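PDB 6MLY: bifunctional GH43-CE protein from Bacteroides eggerthii, which probably hydrolyses beta-xylosidic linkages of xylan through its family 43 glycosidase domain and carries a second, carbohydrate esterase domain. Local coordinates for residues A[592-597]-A[709-714]; A[630-635]-A[715-720]; A[638-643]-A[653-658]. All blocks are in the same frame, centred on the assembly; numbering follows the deposited sequence.

Contact 1 (A[592-597]-A[709-714])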
loop_
_atom_site.group_PDB
_atom_site.type_symbol
_atom_site.label_atom_id
_atom_site.label_comp_id
_atom_site.label_asym_id
_atom_site.label_seq_id
_atom_site.Cartn_x
_atom_site.Cartn_y
_atom_site.Cartn_z
ATOM N N ALA A 592 -14.209 15.929 20.323
ATOM C CA ALA A 592 -15.510 16.577 20.521
ATOM C C ALA A 592 -16.216 15.927 21.716
ATOM O O ALA A 592 -15.678 15.003 22.322
ATOM C CB ALA A 592 -16.333 16.473 19.258
ATOM N N LYS A 593 -17.411 16.424 22.048
ATOM C CA LYS A 593 -18.232 15.875 23.131
ATOM C C LYS A 593 -19.568 15.384 22.557
ATOM O O LYS A 593 -19.954 15.762 21.450
ATOM C CB LYS A 593 -18.456 16.925 24.225
ATOM C CG LYS A 593 -17.191 17.526 24.831
ATOM C CD LYS A 593 -16.272 16.518 25.503
ATOM C CE LYS A 593 -14.997 17.133 26.048
ATOM N NZ LYS A 593 -14.113 16.120 26.673
ATOM N N PHE A 594 -20.261 14.539 23.331
ATOM C CA PHE A 594 -21.570 13.981 22.961
ATOM C C PHE A 594 -22.525 15.134 22.656
ATOM O O PHE A 594 -22.565 16.115 23.394
ATOM C CB PHE A 594 -22.108 13.072 24.071
ATOM C CG PHE A 594 -23.361 12.312 23.716
ATOM C CD1 PHE A 594 -24.613 12.816 24.035
ATOM C CD2 PHE A 594 -23.291 11.099 23.048
ATOM C CE1 PHE A 594 -25.764 12.127 23.690
ATOM C CE2 PHE A 594 -24.444 10.407 22.710
ATOM C CZ PHE A 594 -25.678 10.923 23.032
ATOM N N PRO A 595 -23.295 15.022 21.568
ATOM C CA PRO A 595 -23.484 13.821 20.766
ATOM C C PRO A 595 -22.639 13.648 19.490
ATOM O O PRO A 595 -23.145 13.113 18.506
ATOM C CB PRO A 595 -24.942 14.019 20.338
ATOM C CG PRO A 595 -24.988 15.490 20.000
ATOM C CD PRO A 595 -24.129 16.124 21.074
ATOM N N ALA A 596 -21.372 14.080 19.512
ATOM C CA ALA A 596 -20.444 13.895 18.381
ATOM C C ALA A 596 -20.337 12.412 17.996
ATOM O O ALA A 596 -20.349 12.070 16.812
ATOM C CB ALA A 596 -19.089 14.453 18.739
ATOM N N GLN A 597 -20.259 11.542 19.013
ATOM C CA GLN A 597 -19.924 10.121 18.848
ATOM C C GLN A 597 -21.050 9.383 18.110
ATOM O O GLN A 597 -20.780 8.524 17.275
ATOM C CB GLN A 597 -19.635 9.478 20.206
ATOM C CG GLN A 597 -18.287 9.867 20.802
ATOM C CD GLN A 597 -18.158 11.344 21.097
ATOM O OE1 GLN A 597 -19.136 12.029 21.390
ATOM N NE2 GLN A 597 -16.939 11.851 21.019
ATOM N N LEU A 709 -27.418 15.092 34.981
ATOM C CA LEU A 709 -28.207 13.867 35.103
ATOM C C LEU A 709 -29.128 13.722 33.882
ATOM O O LEU A 709 -29.406 12.608 33.446
ATOM C CB LEU A 709 -28.992 13.922 36.419
ATOM C CG LEU A 709 -28.963 12.642 37.253
ATOM C CD1 LEU A 709 -29.491 12.896 38.656
ATOM C CD2 LEU A 709 -29.757 11.538 36.574
ATOM N N ASP A 710 -29.581 14.862 33.341
ATOM C CA ASP A 710 -30.358 14.937 32.099
ATOM C C ASP A 710 -29.564 14.342 30.927
ATOM O O ASP A 710 -30.046 13.441 30.236
ATOM C CB ASP A 710 -30.725 16.384 31.758
ATOM C CG ASP A 710 -31.741 17.024 32.688
ATOM O OD1 ASP A 710 -32.280 16.310 33.556
ATOM O OD2 ASP A 710 -31.990 18.234 32.526
ATOM N N MET A 711 -28.355 14.873 30.700
ATOM C CA MET A 711 -27.517 14.488 29.559
ATOM C C MET A 711 -27.205 12.984 29.619
ATOM O O MET A 711 -27.205 12.309 28.590
ATOM C CB MET A 711 -26.215 15.302 29.529
ATOM C CG MET A 711 -25.326 15.041 28.316
ATOM S SD MET A 711 -26.099 15.364 26.698
ATOM C CE MET A 711 -26.141 17.156 26.681
ATOM N N LEU A 712 -26.973 12.453 30.824
ATOM C CA LEU A 712 -26.682 11.026 31.000
ATOM C C LEU A 712 -27.853 10.163 30.504
ATOM O O LEU A 712 -27.635 9.054 30.005
ATOM C CB LEU A 712 -26.389 10.735 32.476
ATOM C CG LEU A 712 -25.066 11.276 33.019
ATOM C CD1 LEU A 712 -24.743 10.625 34.357
ATOM C CD2 LEU A 712 -23.920 11.078 32.029
ATOM N N ALA A 713 -29.084 10.666 30.660
ATOM C CA ALA A 713 -30.283 9.977 30.179
ATOM C C ALA A 713 -30.385 10.097 28.652
ATOM O O ALA A 713 -30.834 9.168 27.978
ATOM C CB ALA A 713 -31.512 10.532 30.855
ATOM N N LEU A 714 -29.966 11.248 28.115
ATOM C CA LEU A 714 -30.046 11.505 26.682
ATOM C C LEU A 714 -29.128 10.550 25.910
ATOM O O LEU A 714 -29.435 10.219 24.766
ATOM C CB LEU A 714 -29.690 12.966 26.395
ATOM C CG LEU A 714 -30.819 13.973 26.611
ATOM C CD1 LEU A 714 -30.310 15.399 26.472
ATOM C CD2 LEU A 714 -31.971 13.723 25.648
#
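Phe594 of the loop leading into helix 596-610 meets Met711 and Leu714 of the short helix 709-714, and almost everything that passes between the two segments passes through its ring. From CB, which points at the helix, the ring is sent out with CG opposite the backbone N (chi1 -173°). Next comes CD1, where the Met711 sulfur arrives at the edge of the ring, near its plane: CD1 to SD is 4.0 Å, and SD lies 5.2 Å from the centroid of the Phe594 ring, 78° off the normal. Met711 gets there by folding: its chain leaves the helix extended and then bends at chi2 and chi3, which carries the sulfur toward the ring. Beyond CD1, CE1 faces Val653 of strand 651-654. At the tip, CZ comes within 4.2 Å of Leu714 O, approaching obliquely; this carbonyl oxygen takes its hydrogen bond from Tyr720 OH. One face of the ring is covered from within its own segment: CB of Pro595 sits 3.8 Å above the plane of the Phe594 ring, over its centre, a CH-pi arrangement that goes with the cis peptide bond between the two residues. Pro595 is also the N-cap of helix 596-610, and Ala596 N returns to Lys593 O at 2.9 Å, closing the bend just before it. Leu636 of helix 629-639 packs against the ring as well. The result is a Met-aromatic contact with an aromatic-cis-proline pair beside it, joining the loop that leads into helix 596-610 to helix 709-714 within the alpha/beta-hydrolase domain, away from any annotated site.

Contact 2 (A[630-635]-A[715-720]). With NA (sodium ion), chain H.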
loop_
_atom_site.group_PDB
_atom_site.type_symbol
_atom_site.label_atom_id
_atom_site.label_comp_id
_atom_site.label_asym_id
_atom_site.label_seq_id
_atom_site.Cartn_x
_atom_site.Cartn_y
_atom_site.Cartn_z
ATOM N N GLY A 630 -18.363 0.821 22.143
ATOM C CA GLY A 630 -18.806 0.429 20.803
ATOM C C GLY A 630 -20.159 -0.262 20.825
ATOM O O GLY A 630 -20.929 -0.144 19.876
ATOM N N GLY A 631 -20.425 -1.000 21.910
ATOM C CA GLY A 631 -21.741 -1.568 22.213
ATOM C C GLY A 631 -22.757 -0.497 22.586
ATOM O O GLY A 631 -23.891 -0.522 22.108
ATOM N N HIS A 632 -22.340 0.444 23.443
ATOM C CA HIS A 632 -23.141 1.611 23.810
ATOM C C HIS A 632 -23.628 2.354 22.561
ATOM O O HIS A 632 -24.818 2.639 22.441
ATOM C CB HIS A 632 -22.350 2.561 24.718
ATOM C CG HIS A 632 -22.975 3.909 24.844
ATOM N ND1 HIS A 632 -22.614 4.967 24.029
ATOM C CD2 HIS A 632 -23.941 4.373 25.665
ATOM C CE1 HIS A 632 -23.327 6.027 24.347
ATOM N NE2 HIS A 632 -24.152 5.687 25.349
ATOM N N LEU A 633 -22.696 2.680 21.652
ATOM C CA LEU A 633 -22.995 3.505 20.475
ATOM C C LEU A 633 -23.827 2.710 19.457
ATOM O O LEU A 633 -24.723 3.271 18.811
ATOM C CB LEU A 633 -21.684 4.010 19.863
ATOM C CG LEU A 633 -20.971 5.108 20.654
ATOM C CD1 LEU A 633 -19.551 5.320 20.145
ATOM C CD2 LEU A 633 -21.748 6.414 20.605
ATOM N N ALA A 634 -23.537 1.409 19.329
ATOM C CA ALA A 634 -24.327 0.505 18.489
ATOM C C ALA A 634 -25.760 0.400 19.031
ATOM O O ALA A 634 -26.722 0.405 18.266
ATOM C CB ALA A 634 -23.664 -0.849 18.423
ATOM N N SER A 635 -25.893 0.308 20.357
ATOM C CA SER A 635 -27.200 0.204 21.011
ATOM C C SER A 635 -28.005 1.494 20.802
ATOM O O SER A 635 -29.150 1.440 20.350
ATOM C CB SER A 635 -27.048 -0.122 22.473
ATOM O OG SER A 635 -26.489 -1.417 22.643
ATOM N N LEU A 715 -28.015 10.121 26.521
ATOM C CA LEU A 715 -27.076 9.211 25.839
ATOM C C LEU A 715 -27.360 7.754 26.230
ATOM O O LEU A 715 -26.729 6.841 25.699
ATOM C CB LEU A 715 -25.620 9.624 26.112
ATOM C CG LEU A 715 -25.070 9.432 27.527
ATOM C CD1 LEU A 715 -24.577 8.008 27.758
ATOM C CD2 LEU A 715 -23.932 10.411 27.778
ATOM N N ASN A 716 -28.322 7.552 27.136
ATOM C CA ASN A 716 -28.813 6.229 27.523
ATOM C C ASN A 716 -29.725 5.681 26.425
ATOM O O ASN A 716 -30.769 6.265 26.141
ATOM C CB ASN A 716 -29.550 6.302 28.864
ATOM C CG ASN A 716 -30.043 4.963 29.369
ATOM O OD1 ASN A 716 -30.170 4.006 28.609
ATOM N ND2 ASN A 716 -30.326 4.892 30.660
ATOM N N PRO A 717 -29.381 4.538 25.784
ATOM C CA PRO A 717 -30.231 3.947 24.748
ATOM C C PRO A 717 -31.654 3.574 25.207
ATOM O O PRO A 717 -32.577 3.631 24.399
ATOM C CB PRO A 717 -29.491 2.667 24.321
ATOM C CG PRO A 717 -28.067 2.862 24.785
ATOM C CD PRO A 717 -28.150 3.765 25.998
ATOM N N ILE A 718 -31.811 3.194 26.483
ATOM C CA ILE A 718 -33.111 2.769 27.052
ATOM C C ILE A 718 -34.186 3.824 26.743
ATOM O O ILE A 718 -35.298 3.481 26.365
ATOM C CB ILE A 718 -32.998 2.466 28.567
ATOM C CG1 ILE A 718 -32.266 1.145 28.827
ATOM C CG2 ILE A 718 -34.365 2.491 29.234
ATOM C CD1 ILE A 718 -32.084 0.800 30.294
ATOM N N THR A 719 -33.832 5.103 26.895
ATOM C CA THR A 719 -34.723 6.240 26.658
ATOM C C THR A 719 -35.574 6.047 25.391
ATOM O O THR A 719 -36.744 6.409 25.389
ATOM C CB THR A 719 -33.915 7.542 26.562
ATOM O OG1 THR A 719 -33.186 7.669 27.784
ATOM C CG2 THR A 719 -34.759 8.779 26.339
ATOM N N TYR A 720 -34.989 5.485 24.327
ATOM C CA TYR A 720 -35.542 5.577 22.969
ATOM C C TYR A 720 -36.125 4.238 22.488
ATOM O O TYR A 720 -36.352 4.074 21.284
ATOM C CB TYR A 720 -34.450 6.063 22.006
ATOM C CG TYR A 720 -33.695 7.288 22.469
ATOM C CD1 TYR A 720 -34.190 8.561 22.234
ATOM C CD2 TYR A 720 -32.491 7.180 23.147
ATOM C CE1 TYR A 720 -33.517 9.691 22.668
ATOM C CE2 TYR A 720 -31.803 8.300 23.584
ATOM C CZ TYR A 720 -32.318 9.562 23.343
ATOM O OH TYR A 720 -31.660 10.678 23.764
HETATM NA NA NA H . -37.020 4.397 19.151
#
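His632 of helix 629-639 reaches the loop 715-720 with one hydrogen bond and a set of van der Waals contacts. The bond runs from NE2 to Leu715 O, 2.8 Å long and bent, with an N-H...O angle of 141°. The oxygen sits near the edge of the ring, somewhat out of its plane, and the donor is tilted 31° from the carbonyl plane. With CG anti to the backbone N (chi1 166°), the imidazole stands out from the helix, steeply to its axis, and carries NE2 to the loop, while Trp557 meets the ring at a steep angle. Within the segments, Ser635 OG donates to Gly631 O (2.8 Å), which also accepts from Ser635 N on the other face of its plane. Asn716 OD1 accepts from Ile718 N at 2.8 Å, an Asx turn that fixes the loop.

Among the van der Waals contacts, Leu715 CD1 lies beside the ring, 3.4 Å from His632 NE2, the two side chains crossing at about a right angle. Pro717 lays its ring against the helix, CG 3.9 Å from Ser635 CB. Phe747 of helix 741-752 touches both Ser635 and Pro717. A leucine in place of His632 would probably leave Leu715 O without this donor and the loop less firmly tied to the helix.

Metal coordination comes at the loop's far end, where Tyr720 O binds the sodium ion at 2.3 Å, alongside Thr639, Asp722 and Asp725. In this buried setting a main-chain carbonyl takes an imidazole N-H, which implies that NE2 carries a hydrogen, while Leu715 CD1 and Pro717 supply the van der Waals contact.

Contact 3 (A[638-643]-A[653-658]). With NA (sodium ion), chain H.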
loop_
_atom_site.group_PDB
_atom_site.type_symbol
_atom_site.label_atom_id
_atom_site.label_comp_id
_atom_site.label_asym_id
_atom_site.label_seq_id
_atom_site.Cartn_x
_atom_site.Cartn_y
_atom_site.Cartn_z
ATOM N N GLY A 638 -29.301 1.705 17.595
ATOM C CA GLY A 638 -30.436 0.765 17.514
ATOM C C GLY A 638 -31.769 1.382 17.923
ATOM O O GLY A 638 -32.780 1.202 17.237
ATOM N N THR A 639 -31.780 2.122 19.036
ATOM C CA THR A 639 -33.040 2.599 19.603
ATOM C C THR A 639 -33.458 3.938 18.977
ATOM O O THR A 639 -34.605 4.364 19.176
ATOM C CB THR A 639 -32.997 2.660 21.139
ATOM O OG1 THR A 639 -32.043 3.626 21.574
ATOM C CG2 THR A 639 -32.661 1.329 21.773
ATOM N N THR A 640 -32.570 4.583 18.208
ATOM C CA THR A 640 -32.829 5.952 17.718
ATOM C C THR A 640 -33.090 5.983 16.202
ATOM O O THR A 640 -33.119 7.059 15.606
ATOM C CB THR A 640 -31.706 6.904 18.149
ATOM O OG1 THR A 640 -30.469 6.440 17.609
ATOM C CG2 THR A 640 -31.615 7.022 19.655
ATOM N N ASN A 641 -33.343 4.814 15.602
ATOM C CA ASN A 641 -33.883 4.718 14.245
ATOM C C ASN A 641 -34.997 5.753 14.058
ATOM O O ASN A 641 -36.068 5.625 14.633
ATOM C CB ASN A 641 -34.440 3.322 13.942
ATOM C CG ASN A 641 -33.390 2.339 13.467
ATOM O OD1 ASN A 641 -32.285 2.727 13.090
ATOM N ND2 ASN A 641 -33.734 1.062 13.455
ATOM N N GLY A 642 -34.722 6.776 13.247
ATOM C CA GLY A 642 -35.722 7.741 12.822
ATOM C C GLY A 642 -35.828 8.926 13.762
ATOM O O GLY A 642 -36.711 9.763 13.592
ATOM N N VAL A 643 -34.916 9.015 14.737
ATOM C CA VAL A 643 -34.924 10.095 15.715
ATOM C C VAL A 643 -33.926 11.175 15.282
ATOM O O VAL A 643 -32.725 10.909 15.160
ATOM C CB VAL A 643 -34.594 9.571 17.124
ATOM C CG1 VAL A 643 -34.641 10.686 18.159
ATOM C CG2 VAL A 643 -35.510 8.422 17.518
ATOM N N VAL A 653 -30.424 17.588 22.408
ATOM C CA VAL A 653 -29.260 16.931 21.812
ATOM C C VAL A 653 -29.622 16.421 20.409
ATOM O O VAL A 653 -30.433 15.515 20.262
ATOM C CB VAL A 653 -28.753 15.792 22.719
ATOM C CG1 VAL A 653 -29.803 14.713 22.935
ATOM C CG2 VAL A 653 -27.471 15.172 22.200
ATOM N N ASP A 654 -29.009 17.021 19.383
ATOM C CA ASP A 654 -29.136 16.588 17.989
ATOM C C ASP A 654 -28.511 15.192 17.851
ATOM O O ASP A 654 -27.305 15.031 18.017
ATOM C CB ASP A 654 -28.471 17.610 17.058
ATOM C CG ASP A 654 -28.659 17.370 15.568
ATOM O OD1 ASP A 654 -28.941 16.214 15.183
ATOM O OD2 ASP A 654 -28.515 18.347 14.800
ATOM N N LEU A 655 -29.334 14.190 17.526
ATOM C CA LEU A 655 -28.904 12.788 17.565
ATOM C C LEU A 655 -28.418 12.298 16.194
ATOM O O LEU A 655 -27.692 11.308 16.148
ATOM C CB LEU A 655 -30.048 11.907 18.079
ATOM C CG LEU A 655 -30.146 11.783 19.599
ATOM C CD1 LEU A 655 -31.348 10.936 19.992
ATOM C CD2 LEU A 655 -28.870 11.202 20.191
ATOM N N GLU A 656 -28.818 12.951 15.095
ATOM C CA GLU A 656 -28.389 12.486 13.767
ATOM C C GLU A 656 -27.158 13.276 13.297
ATOM O O GLU A 656 -26.142 12.673 12.960
ATOM C CB GLU A 656 -29.527 12.521 12.746
ATOM C CG GLU A 656 -29.237 11.626 11.551
ATOM C CD GLU A 656 -30.356 11.443 10.541
ATOM O OE1 GLU A 656 -31.311 12.247 10.561
ATOM O OE2 GLU A 656 -30.264 10.494 9.735
ATOM N N GLY A 657 -27.270 14.610 13.260
ATOM C CA GLY A 657 -26.142 15.512 12.992
ATOM C C GLY A 657 -26.048 15.908 11.527
ATOM O O GLY A 657 -26.947 15.617 10.738
ATOM N N ASN A 658 -24.945 16.583 11.177
ATOM C CA ASN A 658 -24.683 17.075 9.822
ATOM C C ASN A 658 -23.221 16.812 9.451
ATOM O O ASN A 658 -22.549 17.685 8.905
ATOM C CB ASN A 658 -24.954 18.575 9.695
ATOM C CG ASN A 658 -26.344 18.958 10.145
ATOM O OD1 ASN A 658 -27.326 18.400 9.659
ATOM N ND2 ASN A 658 -26.430 19.903 11.065
HETATM NA NA NA H . -37.020 4.397 19.151
#
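Leu655 and Val643 form the tight half of this contact, with Thr640 as third member. Leu655 points at the other segment, and its CD1 is the atom that does the touching, lying 3.8 Å from Val643 CG1 and 3.9 Å from Thr640 CG2. Val643 and Leu655 run side by side, pointing the same way, while Thr640 crosses Leu655 at about a right angle. In Thr640, OG1 lies between the backbone N and the carbonyl carbon (chi1 60°), which puts CG2 anti to the carbonyl carbon and facing Leu655; OG1 itself hydrogen-bonds Leu636 O and Lys602 NZ. Ile598 of helix 596-610 adds to the cover over Leu655.

The other side is looser. Glu656 comes no nearer than CB to Val643 O, 4.3 Å, and its carboxylate leads away to Ser667, with Arg606 only a long, weak ion pair. Gly642, at the corner of a type II turn closed by Val643 N to Thr640 O (2.8 Å), is exposed, and its positive phi of 90° suits a glycine. Within 653-658, Asp654 OD1 takes weak bonds from the backbone N atoms of Glu656 and Gly657.

Just before the turn, Thr639 O binds the sodium ion at 2.4 Å. The chemistry is thus divided: methyl groups hold the turn that follows helix 629-639 against the chain leaving strand 651-654, whereas polar groups bond within their own segment or to residues beyond the contact.

Contacts 1 and 2 are buried, while contact 3 is only partly so, its turn exposed at Gly642. Contacts 2 and 3 share helix 629-639, and one carbonyl from each, Tyr720 O and Thr639 O, binds the same sodium ion; Pro717 O also accepts from Thr639 OG1. Contacts 1 and 2 take consecutive pieces of chain, 709-714 and 715-720, tied further by a hydrogen bond between Ala713 O and Thr719 OG1. Contact 1 meets contact 3 where Phe594, Pro595 and Leu714 pack on Val653. The chemistry differs accordingly: a sulfur-aromatic contact in contact 1, an imidazole-to-carbonyl bond in contact 2, and methyl packing in contact 3.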